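Thioesterase (Pseudomonas aeruginosa, PDB 2O5U) probably hydrolyses fatty acyl-CoA thioesters, as a putative thioesterase of the 4-hydroxybenzoyl-CoA thioesterase family. Local coordinates at the interface of chains A and B and the interface of chains A and C. Residues are numbered along the deposited sequence; one frame, centred on the assembly and turned at random. Chains: chain A/B/C, Thioesterase.

Chain A meets two copies of itself through different surfaces. Contact 1 pairs the 3-10 helix 23-25 and the loop after it with the same region of chain B, whereas contact 2 joins strand 62-73 and helix 34-53 to their counterparts in chain C. The centres of the two patches are about 21 Å apart and they share no residue, although A:Asn33 of contact 1 immediately precedes the helix that carries A:Tyr38 of contact 2. Together the two could generate the four-copy deposited assembly, whose biological relevance the coordinates alone do not establish; edge-to-edge strand pairing in contact 2 resembles the hotdog-fold dimer typical of this family.

Contact 1: the interface of chains A and B. Residues chain A 24-28, 33; chain B 23-28, 30, 33.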
# COMPACT_ATOMS: atom_id res chain seq x y z
N HIS A 24 -1.01 3.56 -7.90
CA HIS A 24 -0.02 2.55 -7.52
C HIS A 24 -0.68 1.17 -7.40
O HIS A 24 -0.04 0.23 -6.90
CB HIS A 24 0.71 2.95 -6.21
CG HIS A 24 2.04 2.27 -6.00
ND1 HIS A 24 2.86 2.55 -4.92
CD2 HIS A 24 2.74 1.39 -6.77
CE1 HIS A 24 3.97 1.85 -5.02
NE2 HIS A 24 3.92 1.13 -6.13
N ASP A 25 -1.97 1.05 -7.75
CA ASP A 25 -2.55 -0.31 -7.88
C ASP A 25 -1.72 -1.09 -8.90
O ASP A 25 -1.51 -2.29 -8.70
CB ASP A 25 -4.00 -0.31 -8.32
CG ASP A 25 -4.97 0.16 -7.20
OD1 ASP A 25 -4.53 0.23 -6.02
OD2 ASP A 25 -6.14 0.44 -7.55
N ASN A 26 -1.27 -0.40 -9.95
CA ASN A 26 -0.49 -1.11 -10.99
C ASN A 26 0.90 -1.40 -10.43
O ASN A 26 1.50 -0.59 -9.75
CB ASN A 26 -0.37 -0.27 -12.29
CG ASN A 26 -1.70 -0.14 -13.01
OD1 ASN A 26 -2.59 -0.93 -12.79
ND2 ASN A 26 -1.83 0.87 -13.85
N ASP A 27 1.45 -2.56 -10.75
CA ASP A 27 2.86 -2.78 -10.38
C ASP A 27 3.73 -2.66 -11.64
O ASP A 27 3.31 -2.10 -12.69
CB ASP A 27 3.06 -4.12 -9.67
CG ASP A 27 2.83 -5.35 -10.60
OD1 ASP A 27 2.72 -5.26 -11.91
OD2 ASP A 27 2.76 -6.41 -9.97
N ILE A 28 4.96 -3.14 -11.54
CA ILE A 28 5.98 -2.87 -12.56
C ILE A 28 5.63 -3.52 -13.94
O ILE A 28 6.05 -3.03 -14.98
CB ILE A 28 7.37 -3.34 -12.04
CG1 ILE A 28 8.47 -2.89 -13.00
CG2 ILE A 28 7.41 -4.82 -11.76
CD1 ILE A 28 9.85 -3.18 -12.42
N ASN A 33 -1.78 -5.18 -9.11
CA ASN A 33 -1.05 -6.23 -8.38
C ASN A 33 -1.97 -7.26 -7.67
O ASN A 33 -3.02 -6.93 -7.14
CB ASN A 33 -0.03 -5.61 -7.42
CG ASN A 33 0.81 -6.64 -6.73
OD1 ASN A 33 0.55 -7.00 -5.59
ND2 ASN A 33 1.83 -7.14 -7.44
N TRP B 23 8.15 -5.86 -3.12
CA TRP B 23 7.89 -6.03 -4.59
C TRP B 23 7.12 -4.82 -5.12
O TRP B 23 7.54 -4.17 -6.12
CB TRP B 23 7.06 -7.28 -4.86
CG TRP B 23 6.54 -7.27 -6.25
CD1 TRP B 23 5.28 -6.88 -6.69
CD2 TRP B 23 7.28 -7.65 -7.44
NE1 TRP B 23 5.22 -6.99 -8.08
CE2 TRP B 23 6.43 -7.43 -8.56
CE3 TRP B 23 8.60 -8.10 -7.65
CZ2 TRP B 23 6.81 -7.77 -9.85
CZ3 TRP B 23 9.01 -8.41 -8.97
CH2 TRP B 23 8.10 -8.23 -10.05
N HIS B 24 6.03 -4.50 -4.42
CA HIS B 24 5.11 -3.50 -4.96
C HIS B 24 5.57 -2.08 -4.61
O HIS B 24 4.81 -1.12 -4.82
CB HIS B 24 3.65 -3.77 -4.50
CG HIS B 24 2.59 -3.13 -5.37
ND1 HIS B 24 1.24 -3.32 -5.13
CD2 HIS B 24 2.68 -2.40 -6.51
CE1 HIS B 24 0.54 -2.69 -6.07
NE2 HIS B 24 1.39 -2.12 -6.91
N ASP B 25 6.75 -1.94 -3.97
CA ASP B 25 7.32 -0.58 -3.84
C ASP B 25 7.48 0.01 -5.23
O ASP B 25 7.25 1.22 -5.40
CB ASP B 25 8.67 -0.56 -3.14
CG ASP B 25 8.56 -0.83 -1.62
OD1 ASP B 25 7.42 -0.77 -1.07
OD2 ASP B 25 9.63 -1.09 -1.02
N ASN B 26 7.85 -0.83 -6.20
CA ASN B 26 8.05 -0.30 -7.58
C ASN B 26 6.68 -0.01 -8.19
O ASN B 26 5.73 -0.77 -8.01
CB ASN B 26 8.82 -1.31 -8.47
CG ASN B 26 10.27 -1.47 -8.04
OD1 ASN B 26 10.80 -0.60 -7.36
ND2 ASN B 26 10.89 -2.57 -8.41
N ASP B 27 6.57 1.06 -8.94
CA ASP B 27 5.32 1.25 -9.69
C ASP B 27 5.57 0.92 -11.17
O ASP B 27 6.56 0.25 -11.54
CB ASP B 27 4.75 2.66 -9.50
CG ASP B 27 5.62 3.77 -10.16
OD1 ASP B 27 6.61 3.52 -11.00
OD2 ASP B 27 5.29 4.91 -9.80
N ILE B 28 4.63 1.34 -12.01
CA ILE B 28 4.60 0.89 -13.41
C ILE B 28 5.84 1.37 -14.22
O ILE B 28 6.24 0.74 -15.19
CB ILE B 28 3.26 1.35 -14.07
CG1 ILE B 28 3.12 0.72 -15.46
CG2 ILE B 28 3.12 2.85 -14.09
CD1 ILE B 28 1.75 1.01 -16.04
N GLY B 30 8.84 1.44 -12.89
CA GLY B 30 9.92 0.55 -12.48
C GLY B 30 10.75 0.94 -11.27
O GLY B 30 11.63 0.19 -10.89
N ASN B 33 7.88 4.04 -5.88
CA ASN B 33 6.91 5.14 -6.00
C ASN B 33 7.13 6.30 -5.00
O ASN B 33 7.49 6.09 -3.85
CB ASN B 33 5.48 4.59 -5.95
CG ASN B 33 4.45 5.66 -6.19
OD1 ASN B 33 3.86 6.18 -5.24
ND2 ASN B 33 4.24 6.00 -7.46
O HOH W 1 2.10 1.95 -10.89
O HOH W 2 5.96 -3.46 -8.90
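Two copies of the loop that follows the 3-10 helix 23-25 interlock about a two-fold axis in the deposited assembly, each inserting a histidine into the other chain; the structure alone does not show that this pairing forms in solution. In A:His24, CG is anti to the backbone N (chi1 -159°), which sends the imidazole across the boundary. B:Asn33 CB sits over one face, at the CE1-ND1 rim, 3.3 Å from CE1. CD2 packs 3.6 Å from B:Asp27 CB, with the ring and carboxylate planes nearly perpendicular. At the tip, an N-H on NE2 would point in plane to B:Asn26 O, a long, weak bond of 3.2 Å. B:His24 O approaches NE2 from the other face at 2.8 Å, so any hydrogen bond there is strongly bent and the proton would be shared. The paired imidazoles meet edge-to-face, with NE2 atoms 4.2 Å apart, which would probably disfavour charge on both.

A:Asp27 holds its carboxylate in the crowded position between backbone N and carbonyl carbon (chi1 69°). OD2 is gripped from both chains: by A:Asn33 ND2 on its anti lone pair at 2.8 Å, and by B:Trp23 NE1 from above the carboxylate plane at 3.1 Å, nearly straight (176° at H) and in the indole plane. Water 1 links A:Asn26 O to B:Ile28 N, and water 2 links B:Asn26 O to A:Ile28 N. A:Ile28 CG2 lies over the rim of the indole's six-membered ring, 3.6 Å from B:Trp23 CZ2.

Contact 2: the interface of chains A and C. Residues chain A 38, 67-71; chain C 38, 69-73.
A:Ser69, C:Tyr38 and A:Tyr38 bury the most surface in this antiparallel strand pairing between chains A and C. The two tyrosine rings stack almost parallel, 8° between planes and 3.8 Å between centroids, each placing CE1 over the centre of the other's face, while their side chains cross at about a right angle. In both, CG is anti to the carbonyl carbon (chi1 -69° in A:Tyr38), so the phenol runs from its helix towards the partner strand. Its hydroxyl ends at a serine: A:Tyr38 OH is 2.8 Å from C:Ser69 OG, and the twin bond joins C:Tyr38 OH to A:Ser69 OG, the serine oxygen lying at the ring edge in plane. A:Tyr38 OH also sits 3.1 Å from C:Ser69 O; if it donates there, the serine OG would donate to OH, and the pair would probably limit rotation of the phenol tip. A:Ser69 OG occupies the crowded position (chi1 50°), which directs it to the tyrosine.

The same serine continues the main-chain ladder, A:Ser69 N donating to C:Cys71 O nearly along the C=O axis and A:Ser69 O accepting C:Cys71 N at 3.0 Å. At the centre, A:Ser70 CB and C:Ser70 CB pack tightly at 3.5 Å. Strand 62-73 is thus an edge strand of the hotdog sheet, which wraps the long helix 34-53, and its edge-to-edge pairing, typical of hotdog dimers, probably joins the two sheets here, with the tyrosines stacked across one side of the seam.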
# COMPACT_ATOMS: atom_id res chain seq x y z
N TYR A 38 -6.99 -8.44 -2.55
CA TYR A 38 -7.40 -8.71 -1.18
C TYR A 38 -7.82 -7.46 -0.43
O TYR A 38 -8.69 -7.51 0.45
CB TYR A 38 -6.28 -9.43 -0.43
CG TYR A 38 -6.05 -10.84 -0.90
CD1 TYR A 38 -4.92 -11.17 -1.65
CD2 TYR A 38 -6.95 -11.86 -0.58
CE1 TYR A 38 -4.72 -12.48 -2.09
CE2 TYR A 38 -6.77 -13.16 -1.02
CZ TYR A 38 -5.64 -13.48 -1.74
OH TYR A 38 -5.46 -14.79 -2.14
N VAL A 67 -9.27 -15.05 9.13
CA VAL A 67 -8.50 -16.25 9.55
C VAL A 67 -8.03 -17.07 8.35
O VAL A 67 -7.19 -17.96 8.48
CB VAL A 67 -9.32 -17.15 10.50
CG1 VAL A 67 -9.56 -16.48 11.90
CG2 VAL A 67 -10.65 -17.50 9.83
N SER A 68 -8.62 -16.85 7.19
CA SER A 68 -8.12 -17.47 5.96
C SER A 68 -8.64 -16.65 4.76
O SER A 68 -9.69 -16.00 4.86
CB SER A 68 -8.62 -18.90 5.90
OG SER A 68 -10.05 -18.88 6.04
N SER A 69 -7.94 -16.70 3.62
CA SER A 69 -8.44 -16.06 2.44
C SER A 69 -7.80 -16.76 1.26
O SER A 69 -6.80 -17.48 1.41
CB SER A 69 -8.09 -14.56 2.39
OG SER A 69 -6.67 -14.34 2.63
N SER A 70 -8.39 -16.56 0.11
CA SER A 70 -7.75 -17.04 -1.13
C SER A 70 -8.30 -16.32 -2.34
O SER A 70 -9.41 -15.70 -2.28
CB SER A 70 -7.92 -18.57 -1.27
OG SER A 70 -9.30 -18.92 -1.25
N CYS A 71 -7.56 -16.39 -3.47
CA CYS A 71 -8.02 -15.73 -4.69
C CYS A 71 -7.50 -16.48 -5.91
O CYS A 71 -6.39 -17.01 -5.89
CB CYS A 71 -7.48 -14.28 -4.78
SG CYS A 71 -8.30 -13.22 -6.01
N TYR C 38 0.30 -11.13 1.87
CA TYR C 38 0.51 -11.47 0.44
C TYR C 38 1.60 -10.62 -0.18
O TYR C 38 2.32 -11.06 -1.06
CB TYR C 38 -0.77 -11.27 -0.27
CG TYR C 38 -1.79 -12.32 0.10
CD1 TYR C 38 -2.82 -12.05 1.01
CD2 TYR C 38 -1.70 -13.60 -0.43
CE1 TYR C 38 -3.80 -13.03 1.34
CE2 TYR C 38 -2.64 -14.59 -0.10
CZ TYR C 38 -3.69 -14.28 0.78
OH TYR C 38 -4.59 -15.26 1.06
N SER C 69 -3.53 -17.63 -5.01
CA SER C 69 -2.83 -17.52 -3.74
C SER C 69 -3.81 -17.81 -2.59
O SER C 69 -5.05 -17.78 -2.80
CB SER C 69 -2.23 -16.15 -3.50
OG SER C 69 -3.18 -15.11 -3.75
N SER C 70 -3.27 -18.09 -1.42
CA SER C 70 -4.14 -18.33 -0.24
C SER C 70 -3.27 -18.20 0.99
O SER C 70 -2.06 -18.37 0.90
CB SER C 70 -4.80 -19.73 -0.26
OG SER C 70 -3.82 -20.75 -0.41
N CYS C 71 -3.90 -17.94 2.14
CA CYS C 71 -3.18 -17.81 3.38
C CYS C 71 -4.11 -18.20 4.54
O CYS C 71 -5.31 -17.91 4.53
CB CYS C 71 -2.80 -16.36 3.56
SG CYS C 71 -1.55 -16.12 4.82
N ASP C 72 -3.54 -18.89 5.51
CA ASP C 72 -4.24 -19.19 6.76
C ASP C 72 -3.52 -18.42 7.86
O ASP C 72 -2.28 -18.44 7.93
CB ASP C 72 -4.21 -20.69 7.04
CG ASP C 72 -5.01 -21.52 6.03
OD1 ASP C 72 -6.18 -21.25 5.75
OD2 ASP C 72 -4.42 -22.44 5.45
N TYR C 73 -4.27 -17.75 8.73
CA TYR C 73 -3.68 -16.94 9.71
C TYR C 73 -3.89 -17.55 11.09
O TYR C 73 -5.07 -17.74 11.50
CB TYR C 73 -4.33 -15.55 9.65
CG TYR C 73 -4.25 -14.89 8.28
CD1 TYR C 73 -5.21 -15.14 7.28
CD2 TYR C 73 -3.19 -14.01 7.99
CE1 TYR C 73 -5.11 -14.48 5.98
CE2 TYR C 73 -3.10 -13.38 6.72
CZ TYR C 73 -4.08 -13.63 5.75
OH TYR C 73 -3.98 -12.99 4.54
O HOH W 3 -6.89 -20.24 2.83